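Local coordinates for protein mevalonate diphosphate decarboxylase (Legionella pneumophila, PDB 3LTO) that probably catalyses the ATP-dependent decarboxylation of mevalonate diphosphate to isopentenyl diphosphate in the mevalonate pathway of isoprenoid biosynthesis, at residues Ser30-Thr35 with Ala156-Thr162; Leu171-Leu176 with Phe223-Trp228; His178-Ile183 with Asn311-Leu315; Gly275-Val279 with Leu290-Gln296. One frame throughout, in Å; residues are numbered along the deposited sequence.

Contact 1 of 4, residues Ser30-Thr35 with Ala156-Thr162; sequences SSLSYT and APWALWT
Strand 31-35 runs antiparallel to strand 158-162, axes 4.9 Å apart and N-to-C directions 164° apart. S31 pairs with W161 and S33 with A159 as hydrogen-bonded pairs: S31 N to W161 O 3.0 Å, W161 N to S31 O 2.9 Å, S33 N to A159 O 3.1 Å, A159 N to S33 O 3.1 Å. T35 N prolongs the pattern to P157 O (2.9 Å), beside the cis peptide before P157. L32 faces L160, and Y34 faces W158, in non-hydrogen-bonded pairs. These four large side chains crowd one face. Y34 (chi1 t) sits over a face of the W158 indole (chi1 m), ring edge toward the six-membered ring (centroids 4.8 Å, planes at 55°) and CB 4.1 Å from its centroid. Both strands belong to the mixed sheet of the GHMP-kinase-like N-terminal domain, and helix 208-224 covers this face at L32. L32 CD1 meets L160 CD1 at 4.3 Å. On the opposite face S31, S33 and A159 are small and W161 is the one large side chain; S33 OG is 4.1 Å from A159 CB, and S31 OG, bonded to R152, lies 3.3 Å from W161 CE3. Beyond W161, T162 OG1 donates to S30 OG (2.7 Å), which also bonds G310 O of the second subunit.

Contact 2 of 4, residues Leu171-Leu176 with Phe223-Trp228; sequences LPYKDL and FENKDW
The last turn of helix 208-224 ends in a Schellman motif, with K226 at positive phi as C-prime and K226 N bonded to F223 O (2.8 Å); D227 then N-caps the next helix. Against this corner lies the irregular segment 171-176, P172 being nearest F223 (CA-CA 6.3 Å). Y173 (chi1 m, chi2 -75°) is the main plug. Its ring face receives the edge of W228 (chi1 t; centroids to the six-membered ring 4.8 Å, planes at 67°), its edge meets F223 (CD2 to CD1 of F223, 3.8 Å), and OH reaches K226 CA at 3.3 Å. L171, m,t, sets CD1 squarely over the F223 ring, 3.9 Å from its centroid. K226 curls back through three m torsions, so that its CD lies 3.4 Å from P172 CB, and L176 CD2 touches W228 CH2 at 4.1 Å. W228 NE1 bonds G277 O, and K174 NZ bonds L171 O (2.7 Å) within its own segment. The loop between strands 165-168 and 177-182 is therefore held to the helix corner by aromatic and aliphatic packing rather than by direct polar bonds.

Contact 3 of 4, residues His178-Ile183 with Asn311-Leu315; sequences HQVIVI and NYDVL
Three backbone hydrogen bonds join the segments: L315 N to V180 O (2.9 Å), V180 N to L315 O (3.1 Å) and V182 N to D313 O (3.0 Å, 149° at the hydrogen). One water extends the pairing, donating to V182 O (2.6 Å) and accepting from D313 N (2.8 Å). Between these bonds I181 faces V314 in an antiparallel non-hydrogen-bonded pair, CA-CA 4.7 Å; Q179 CA and V314 CA make CA-H...O contacts to L315 O (3.3 Å) and V180 O (3.4 Å). The end-to-end directions of the touching parts lie 139° apart. Further out, V182 (chi1 t) brings CG2 to 3.3 Å from L315 CD1, and I181 (m,t) sets CG2 3.6 Å from Y312 CB. Y312, chi1 m, also meets I183 CG1 through CD2 (4.3 Å), while its OH bonds N259 O; helix 258-274 packs on I181 and Y312. The short strand about 313-314 is an outermost strand of the antiparallel sheet of the C-terminal domain. Backbone bonds, one water bridge and aliphatic contacts thus dock the last modelled residues, without direct polar contact between side chains.

Contact 4 of 4, residues Gly275-Val279 with Leu290-Gln296; sequences GDGPV and LLYRSDQ
Backbone pairing is confined to one end: V279 and L291 form an antiparallel hydrogen-bonded pair (CA-CA 5.0 Å), with V279 N to L291 O 2.8 Å and L291 N to V279 O 2.9 Å. Their side chains share a face, CB to CB 4.0 Å. At the other end the polar contacts all involve side chains. D276 (chi1 t) forms a salt bridge with R293, OD1 to NH2 2.8 Å, and R293 NH1 also holds D295 OD1 (2.6 Å), completing a three-residue network; R293 further makes a cation-pi contact with W228. Q296 (m,t) uses both ends of its amide: NE2 donates to G277 O (2.9 Å) and weakly to D276 OD2 (3.0 Å), while OE1 accepts from R293 N (2.7 Å). G277 O is shared with W228 NE1. The backbone at G277 is nearly fully extended, and an ideal CB there would clash with P278 CD. Apolar packing centres on P278, whose CB lies over the Y292 ring, 3.6 Å from its centroid, and whose CG reaches L290 CD2 (4.1 Å). The pair V279-L291 lies at the open end of a beta-hairpin of strands 279-281 and 288-292, set in the chain between helices 258-274 and 297-308 in the GHMP-type C-terminal domain.

From the N terminus, contact 1 closes first, joining strand 31-47 to strand 158-162 within the N-terminal domain across 120 intervening residues. The chain then enters 171-176, where contact 2 opens; it closes at the end of helix 208-224. Y34 and W158 tie contacts 1 and 2 directly, through hydrogen bonds to L176 N and Y173 O. Contact 3 opens at 178-183, inside contact 2's loop, and closes only at the C-terminal end of the model, so contacts 2 and 3 cross. Contact 4 nests within contact 3, and strands 177-182 and 288-292 are sheet neighbours. W228 packs on V279, linking contact 2 to contact 4 and the helix corner to the C-terminal sheet.

Contact 1 of 4, residues Ser30-Thr35 with Ala156-Thr162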
# COMPACT_ATOMS: atom_id res chain seq x y z
N SER A 30 -3.22 -10.62 -1.65
CA SER A 30 -2.18 -10.65 -0.64
C SER A 30 -1.46 -11.99 -0.72
O SER A 30 -1.92 -12.93 -1.38
CB SER A 30 -2.79 -10.48 0.75
OG SER A 30 -3.44 -9.23 0.86
N SER A 31 -0.32 -12.06 -0.03
CA SER A 31 0.48 -13.27 0.03
C SER A 31 1.07 -13.41 1.42
O SER A 31 1.36 -12.41 2.09
CB SER A 31 1.58 -13.25 -1.04
OG SER A 31 2.43 -12.12 -0.91
N LEU A 32 1.23 -14.65 1.87
CA LEU A 32 1.78 -14.96 3.19
C LEU A 32 2.88 -16.01 3.06
O LEU A 32 2.66 -17.08 2.47
CB LEU A 32 0.68 -15.50 4.11
CG LEU A 32 1.12 -15.98 5.48
CD1 LEU A 32 1.29 -14.80 6.41
CD2 LEU A 32 0.10 -16.93 6.04
N SER A 33 4.06 -15.73 3.62
CA SER A 33 5.15 -16.68 3.52
C SER A 33 5.94 -16.86 4.81
O SER A 33 5.89 -16.02 5.71
CB SER A 33 6.11 -16.25 2.41
OG SER A 33 6.67 -14.98 2.69
N TYR A 34 6.65 -17.98 4.89
CA TYR A 34 7.48 -18.29 6.04
C TYR A 34 8.91 -17.95 5.63
O TYR A 34 9.34 -18.31 4.54
CB TYR A 34 7.40 -19.78 6.38
CG TYR A 34 8.19 -20.14 7.63
CD1 TYR A 34 7.88 -19.57 8.86
CD2 TYR A 34 9.26 -21.03 7.56
CE1 TYR A 34 8.62 -19.88 10.00
CE2 TYR A 34 10.01 -21.34 8.70
CZ TYR A 34 9.68 -20.76 9.91
OH TYR A 34 10.41 -21.05 11.04
N THR A 35 9.64 -17.26 6.49
CA THR A 35 11.01 -16.89 6.16
C THR A 35 11.96 -18.04 6.52
O THR A 35 12.07 -18.42 7.68
CB THR A 35 11.42 -15.58 6.88
OG1 THR A 35 10.45 -14.56 6.60
CG2 THR A 35 12.77 -15.09 6.39
N ALA A 156 10.58 -11.51 9.18
CA ALA A 156 10.61 -12.86 9.73
C ALA A 156 9.96 -12.85 11.12
O ALA A 156 9.92 -11.81 11.78
CB ALA A 156 12.04 -13.35 9.83
N PRO A 157 9.44 -14.01 11.58
CA PRO A 157 9.44 -15.28 10.86
C PRO A 157 8.34 -15.42 9.81
O PRO A 157 8.38 -16.32 8.98
CB PRO A 157 9.33 -16.31 11.99
CG PRO A 157 8.43 -15.60 12.95
CD PRO A 157 9.03 -14.21 12.98
N TRP A 158 7.34 -14.55 9.86
CA TRP A 158 6.25 -14.58 8.88
C TRP A 158 6.08 -13.22 8.23
O TRP A 158 6.22 -12.19 8.89
CB TRP A 158 4.92 -14.98 9.53
CG TRP A 158 4.91 -16.35 10.09
CD1 TRP A 158 5.22 -16.72 11.37
CD2 TRP A 158 4.59 -17.56 9.39
NE1 TRP A 158 5.13 -18.09 11.50
CE2 TRP A 158 4.75 -18.63 10.31
CE3 TRP A 158 4.20 -17.85 8.08
CZ2 TRP A 158 4.53 -19.96 9.95
CZ3 TRP A 158 3.99 -19.18 7.72
CH2 TRP A 158 4.15 -20.22 8.65
N ALA A 159 5.77 -13.20 6.94
CA ALA A 159 5.58 -11.95 6.22
C ALA A 159 4.24 -11.91 5.50
O ALA A 159 3.88 -12.85 4.81
CB ALA A 159 6.70 -11.74 5.22
N LEU A 160 3.51 -10.82 5.68
CA LEU A 160 2.23 -10.65 5.02
C LEU A 160 2.34 -9.45 4.11
O LEU A 160 2.69 -8.36 4.54
CB LEU A 160 1.10 -10.43 6.03
CG LEU A 160 -0.28 -10.18 5.40
CD1 LEU A 160 -0.74 -11.43 4.67
CD2 LEU A 160 -1.28 -9.80 6.48
N TRP A 161 2.05 -9.67 2.83
CA TRP A 161 2.11 -8.63 1.82
C TRP A 161 0.69 -8.34 1.33
O TRP A 161 0.02 -9.23 0.80
CB TRP A 161 3.02 -9.11 0.67
CG TRP A 161 3.14 -8.20 -0.53
CD1 TRP A 161 2.81 -6.89 -0.61
CD2 TRP A 161 3.67 -8.56 -1.81
NE1 TRP A 161 3.09 -6.40 -1.87
CE2 TRP A 161 3.62 -7.41 -2.62
CE3 TRP A 161 4.18 -9.75 -2.35
CZ2 TRP A 161 4.06 -7.40 -3.95
CZ3 TRP A 161 4.61 -9.76 -3.68
CH2 TRP A 161 4.55 -8.59 -4.46
N THR A 162 0.23 -7.12 1.56
CA THR A 162 -1.10 -6.70 1.14
C THR A 162 -0.96 -5.33 0.52
O THR A 162 -0.41 -4.42 1.15
CB THR A 162 -2.06 -6.60 2.34
OG1 THR A 162 -2.32 -7.90 2.87
CG2 THR A 162 -3.37 -5.97 1.91

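Contact 2 of 4, residues Leu171-Leu176 with Phe223-Trp228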
# COMPACT_ATOMS: atom_id res chain seq x y z
N LEU A 171 2.43 -14.70 14.09
CA LEU A 171 1.66 -15.93 14.07
C LEU A 171 2.21 -16.91 15.10
O LEU A 171 3.39 -16.89 15.43
CB LEU A 171 1.67 -16.53 12.66
CG LEU A 171 0.95 -15.65 11.63
CD1 LEU A 171 1.04 -16.28 10.25
CD2 LEU A 171 -0.50 -15.46 12.03
N PRO A 172 1.34 -17.79 15.62
CA PRO A 172 1.59 -18.83 16.62
C PRO A 172 2.75 -19.81 16.44
O PRO A 172 3.27 -20.33 17.43
CB PRO A 172 0.25 -19.57 16.68
CG PRO A 172 -0.73 -18.51 16.36
CD PRO A 172 -0.07 -17.81 15.20
N TYR A 173 3.15 -20.08 15.20
CA TYR A 173 4.24 -21.04 14.97
C TYR A 173 5.56 -20.40 14.57
O TYR A 173 5.59 -19.43 13.81
CB TYR A 173 3.80 -22.05 13.92
CG TYR A 173 2.55 -22.81 14.31
CD1 TYR A 173 2.60 -23.82 15.27
CD2 TYR A 173 1.32 -22.50 13.74
CE1 TYR A 173 1.45 -24.50 15.66
CE2 TYR A 173 0.16 -23.18 14.12
CZ TYR A 173 0.23 -24.18 15.08
OH TYR A 173 -0.91 -24.86 15.45
N LYS A 174 6.65 -20.94 15.09
CA LYS A 174 7.99 -20.44 14.81
C LYS A 174 8.97 -21.61 14.88
O LYS A 174 8.65 -22.66 15.42
CB LYS A 174 8.38 -19.38 15.85
CG LYS A 174 7.35 -18.25 16.01
CD LYS A 174 7.54 -17.47 17.31
CE LYS A 174 6.47 -16.39 17.49
NZ LYS A 174 5.09 -16.95 17.58
N ASP A 175 10.17 -21.42 14.35
CA ASP A 175 11.16 -22.49 14.35
C ASP A 175 10.54 -23.76 13.77
O ASP A 175 10.49 -24.79 14.42
CB ASP A 175 11.65 -22.77 15.78
CG ASP A 175 12.39 -21.60 16.39
OD1 ASP A 175 13.28 -21.03 15.72
OD2 ASP A 175 12.08 -21.24 17.55
N LEU A 176 10.05 -23.67 12.54
CA LEU A 176 9.46 -24.82 11.89
C LEU A 176 10.57 -25.65 11.27
O LEU A 176 11.64 -25.13 10.97
CB LEU A 176 8.50 -24.38 10.79
CG LEU A 176 7.32 -23.49 11.19
CD1 LEU A 176 6.60 -23.03 9.93
CD2 LEU A 176 6.38 -24.26 12.12
N PHE A 223 -4.45 -20.26 11.97
CA PHE A 223 -3.31 -19.91 12.80
C PHE A 223 -3.76 -19.47 14.20
O PHE A 223 -3.28 -19.99 15.20
CB PHE A 223 -2.49 -18.81 12.13
CG PHE A 223 -1.49 -19.32 11.13
CD1 PHE A 223 -0.27 -19.86 11.55
CD2 PHE A 223 -1.76 -19.28 9.76
CE1 PHE A 223 0.65 -20.35 10.63
CE2 PHE A 223 -0.84 -19.77 8.83
CZ PHE A 223 0.37 -20.30 9.27
N GLU A 224 -4.69 -18.52 14.24
CA GLU A 224 -5.21 -18.01 15.51
C GLU A 224 -5.70 -19.14 16.41
O GLU A 224 -5.48 -19.12 17.61
CB GLU A 224 -6.36 -17.03 15.24
CG GLU A 224 -7.24 -16.70 16.45
CD GLU A 224 -6.56 -15.78 17.45
OE1 GLU A 224 -6.27 -14.62 17.08
OE2 GLU A 224 -6.33 -16.21 18.61
N ASN A 225 -6.36 -20.13 15.81
CA ASN A 225 -6.88 -21.26 16.58
C ASN A 225 -5.88 -22.40 16.76
O ASN A 225 -6.24 -23.45 17.29
CB ASN A 225 -8.14 -21.82 15.93
CG ASN A 225 -9.25 -20.79 15.81
OD1 ASN A 225 -9.56 -20.08 16.77
ND2 ASN A 225 -9.86 -20.71 14.64
N LYS A 226 -4.64 -22.22 16.33
CA LYS A 226 -3.65 -23.29 16.46
C LYS A 226 -4.26 -24.56 15.87
O LYS A 226 -4.21 -25.63 16.48
CB LYS A 226 -3.31 -23.52 17.94
CG LYS A 226 -2.74 -22.31 18.65
CD LYS A 226 -1.25 -22.15 18.38
CE LYS A 226 -0.44 -23.09 19.26
NZ LYS A 226 1.03 -22.94 19.07
N ASP A 227 -4.85 -24.42 14.69
CA ASP A 227 -5.48 -25.54 13.99
C ASP A 227 -4.60 -25.99 12.82
O ASP A 227 -4.85 -25.64 11.66
CB ASP A 227 -6.86 -25.12 13.50
CG ASP A 227 -7.63 -26.26 12.88
OD1 ASP A 227 -7.07 -27.36 12.71
OD2 ASP A 227 -8.82 -26.05 12.54
N TRP A 228 -3.57 -26.77 13.13
CA TRP A 228 -2.60 -27.26 12.15
C TRP A 228 -3.23 -28.08 11.02
O TRP A 228 -2.78 -28.00 9.87
CB TRP A 228 -1.54 -28.10 12.87
CG TRP A 228 -0.30 -28.40 12.06
CD1 TRP A 228 0.06 -29.61 11.54
CD2 TRP A 228 0.75 -27.49 11.74
NE1 TRP A 228 1.29 -29.51 10.92
CE2 TRP A 228 1.73 -28.22 11.03
CE3 TRP A 228 0.97 -26.12 11.98
CZ2 TRP A 228 2.91 -27.63 10.56
CZ3 TRP A 228 2.15 -25.54 11.51
CH2 TRP A 228 3.10 -26.29 10.81

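Contact 3 of 4, residues His178-Ile183 with Asn311-Leu315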
# COMPACT_ATOMS: atom_id res chain seq x y z
N HIS A 178 11.85 -27.38 8.10
CA HIS A 178 11.57 -27.29 6.66
C HIS A 178 12.35 -28.31 5.83
O HIS A 178 13.58 -28.31 5.84
CB HIS A 178 11.88 -25.87 6.17
CG HIS A 178 11.95 -25.74 4.67
ND1 HIS A 178 10.91 -26.09 3.84
CD2 HIS A 178 12.91 -25.23 3.87
CE1 HIS A 178 11.23 -25.81 2.59
NE2 HIS A 178 12.44 -25.28 2.58
N GLN A 179 11.62 -29.18 5.13
CA GLN A 179 12.23 -30.20 4.28
C GLN A 179 11.70 -30.06 2.85
O GLN A 179 10.54 -29.70 2.64
CB GLN A 179 11.93 -31.61 4.79
CG GLN A 179 12.36 -31.87 6.21
CD GLN A 179 12.03 -33.28 6.67
OE1 GLN A 179 10.96 -33.81 6.36
NE2 GLN A 179 12.95 -33.89 7.41
N VAL A 180 12.56 -30.36 1.88
CA VAL A 180 12.19 -30.28 0.48
C VAL A 180 12.42 -31.61 -0.24
O VAL A 180 13.53 -32.14 -0.26
CB VAL A 180 13.02 -29.20 -0.26
CG1 VAL A 180 12.47 -29.01 -1.66
CG2 VAL A 180 12.99 -27.90 0.53
N ILE A 181 11.36 -32.14 -0.83
CA ILE A 181 11.46 -33.38 -1.58
C ILE A 181 11.82 -32.95 -2.99
O ILE A 181 11.00 -32.38 -3.71
CB ILE A 181 10.14 -34.15 -1.59
CG1 ILE A 181 9.80 -34.59 -0.17
CG2 ILE A 181 10.24 -35.35 -2.53
CD1 ILE A 181 8.34 -34.95 0.03
N VAL A 182 13.07 -33.19 -3.36
CA VAL A 182 13.57 -32.80 -4.67
C VAL A 182 13.16 -33.77 -5.76
O VAL A 182 13.58 -34.92 -5.77
CB VAL A 182 15.10 -32.72 -4.66
CG1 VAL A 182 15.60 -32.19 -6.00
CG2 VAL A 182 15.55 -31.84 -3.51
N ILE A 183 12.33 -33.29 -6.68
CA ILE A 183 11.88 -34.09 -7.81
C ILE A 183 12.55 -33.51 -9.05
O ILE A 183 12.29 -32.37 -9.43
CB ILE A 183 10.35 -34.05 -7.94
CG1 ILE A 183 9.72 -34.76 -6.73
CG2 ILE A 183 9.92 -34.70 -9.23
CD1 ILE A 183 8.21 -34.75 -6.72
N ASN A 311 13.44 -43.41 -1.80
CA ASN A 311 12.48 -43.06 -2.85
C ASN A 311 12.69 -41.68 -3.45
O ASN A 311 12.58 -41.51 -4.67
CB ASN A 311 11.07 -43.16 -2.30
CG ASN A 311 10.79 -44.49 -1.67
OD1 ASN A 311 11.12 -45.53 -2.25
ND2 ASN A 311 10.18 -44.48 -0.49
N TYR A 312 12.97 -40.70 -2.60
CA TYR A 312 13.19 -39.34 -3.07
C TYR A 312 14.35 -38.71 -2.34
O TYR A 312 14.65 -39.07 -1.20
CB TYR A 312 11.95 -38.47 -2.82
CG TYR A 312 10.66 -39.00 -3.38
CD1 TYR A 312 9.94 -39.99 -2.72
CD2 TYR A 312 10.14 -38.50 -4.58
CE1 TYR A 312 8.75 -40.48 -3.23
CE2 TYR A 312 8.95 -38.98 -5.10
CZ TYR A 312 8.26 -39.97 -4.43
OH TYR A 312 7.08 -40.45 -4.96
N ASP A 313 15.02 -37.77 -3.00
CA ASP A 313 16.11 -37.08 -2.35
C ASP A 313 15.43 -36.04 -1.49
O ASP A 313 14.40 -35.49 -1.89
CB ASP A 313 17.03 -36.40 -3.37
CG ASP A 313 17.96 -37.37 -4.08
OD1 ASP A 313 18.47 -38.30 -3.41
OD2 ASP A 313 18.18 -37.20 -5.29
N VAL A 314 16.01 -35.76 -0.33
CA VAL A 314 15.44 -34.78 0.58
C VAL A 314 16.48 -33.77 1.05
O VAL A 314 17.62 -34.13 1.33
CB VAL A 314 14.86 -35.45 1.84
CG1 VAL A 314 14.14 -34.42 2.69
CG2 VAL A 314 13.93 -36.57 1.45
N LEU A 315 16.08 -32.51 1.13
CA LEU A 315 16.98 -31.46 1.61
C LEU A 315 16.50 -30.94 2.95
O LEU A 315 15.27 -30.93 3.16
CB LEU A 315 17.04 -30.30 0.61
CG LEU A 315 18.33 -30.28 -0.20
CD1 LEU A 315 18.05 -30.76 -1.62
CD2 LEU A 315 18.91 -28.87 -0.21
O HOH W 1 13.62 -37.45 -5.45

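Contact 4 of 4, residues Gly275-Val279 with Leu290-Gln296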
# COMPACT_ATOMS: atom_id res chain seq x y z
N GLY A 275 -3.15 -38.80 12.08
CA GLY A 275 -4.01 -37.76 12.62
C GLY A 275 -3.22 -36.47 12.79
O GLY A 275 -3.66 -35.54 13.46
N ASP A 276 -2.04 -36.43 12.18
CA ASP A 276 -1.16 -35.27 12.26
C ASP A 276 -0.10 -35.42 11.17
O ASP A 276 0.18 -36.53 10.71
CB ASP A 276 -0.50 -35.20 13.65
CG ASP A 276 0.30 -33.93 13.86
OD1 ASP A 276 -0.08 -32.87 13.32
OD2 ASP A 276 1.32 -33.98 14.60
N GLY A 277 0.48 -34.31 10.74
CA GLY A 277 1.48 -34.38 9.70
C GLY A 277 2.07 -33.03 9.34
O GLY A 277 1.94 -32.07 10.09
N PRO A 278 2.71 -32.94 8.17
CA PRO A 278 3.31 -31.68 7.74
C PRO A 278 2.40 -30.79 6.90
O PRO A 278 1.41 -31.24 6.33
CB PRO A 278 4.50 -32.15 6.93
CG PRO A 278 3.92 -33.32 6.20
CD PRO A 278 3.12 -34.04 7.28
N VAL A 279 2.74 -29.51 6.86
CA VAL A 279 2.01 -28.58 6.03
C VAL A 279 2.78 -28.73 4.72
O VAL A 279 4.01 -28.86 4.74
CB VAL A 279 2.10 -27.15 6.59
CG1 VAL A 279 1.76 -26.13 5.50
CG2 VAL A 279 1.15 -27.00 7.77
N LEU A 290 7.85 -29.44 2.67
CA LEU A 290 7.24 -29.91 3.90
C LEU A 290 7.59 -28.93 5.01
O LEU A 290 8.71 -28.42 5.07
CB LEU A 290 7.77 -31.30 4.27
CG LEU A 290 7.63 -32.46 3.29
CD1 LEU A 290 8.05 -33.75 4.00
CD2 LEU A 290 6.17 -32.57 2.81
N LEU A 291 6.62 -28.65 5.87
CA LEU A 291 6.81 -27.76 7.01
C LEU A 291 6.24 -28.48 8.22
O LEU A 291 5.08 -28.91 8.22
CB LEU A 291 6.08 -26.43 6.79
CG LEU A 291 6.74 -25.49 5.79
CD1 LEU A 291 5.87 -24.27 5.57
CD2 LEU A 291 8.12 -25.08 6.31
N TYR A 292 7.08 -28.63 9.25
CA TYR A 292 6.70 -29.31 10.48
C TYR A 292 6.86 -28.36 11.65
O TYR A 292 7.68 -27.46 11.62
CB TYR A 292 7.62 -30.51 10.74
CG TYR A 292 7.43 -31.71 9.84
CD1 TYR A 292 6.44 -32.65 10.11
CD2 TYR A 292 8.27 -31.93 8.76
CE1 TYR A 292 6.30 -33.78 9.32
CE2 TYR A 292 8.14 -33.06 7.96
CZ TYR A 292 7.15 -33.98 8.25
OH TYR A 292 7.02 -35.11 7.48
N ARG A 293 6.06 -28.59 12.70
CA ARG A 293 6.15 -27.78 13.90
C ARG A 293 7.43 -28.18 14.64
O ARG A 293 7.94 -29.28 14.45
CB ARG A 293 4.95 -28.05 14.81
CG ARG A 293 3.63 -27.50 14.32
CD ARG A 293 2.54 -27.67 15.36
NE ARG A 293 1.70 -28.83 15.08
CZ ARG A 293 1.99 -30.08 15.43
NH1 ARG A 293 3.10 -30.34 16.10
NH2 ARG A 293 1.18 -31.07 15.08
N SER A 294 7.94 -27.29 15.48
CA SER A 294 9.15 -27.58 16.24
C SER A 294 8.95 -28.81 17.11
O SER A 294 9.91 -29.50 17.44
CB SER A 294 9.53 -26.39 17.12
OG SER A 294 8.51 -26.13 18.06
N ASP A 295 7.70 -29.11 17.47
CA ASP A 295 7.41 -30.28 18.29
C ASP A 295 7.12 -31.54 17.46
O ASP A 295 6.72 -32.56 18.00
CB ASP A 295 6.22 -30.02 19.21
CG ASP A 295 4.90 -29.98 18.46
OD1 ASP A 295 4.68 -29.04 17.68
OD2 ASP A 295 4.07 -30.90 18.65
N GLN A 296 7.33 -31.46 16.15
CA GLN A 296 7.08 -32.61 15.29
C GLN A 296 8.36 -33.27 14.78
O GLN A 296 8.31 -34.05 13.83
CB GLN A 296 6.24 -32.21 14.08
CG GLN A 296 4.78 -31.94 14.34
CD GLN A 296 4.03 -31.63 13.05
OE1 GLN A 296 4.37 -30.68 12.35
NE2 GLN A 296 3.02 -32.43 12.74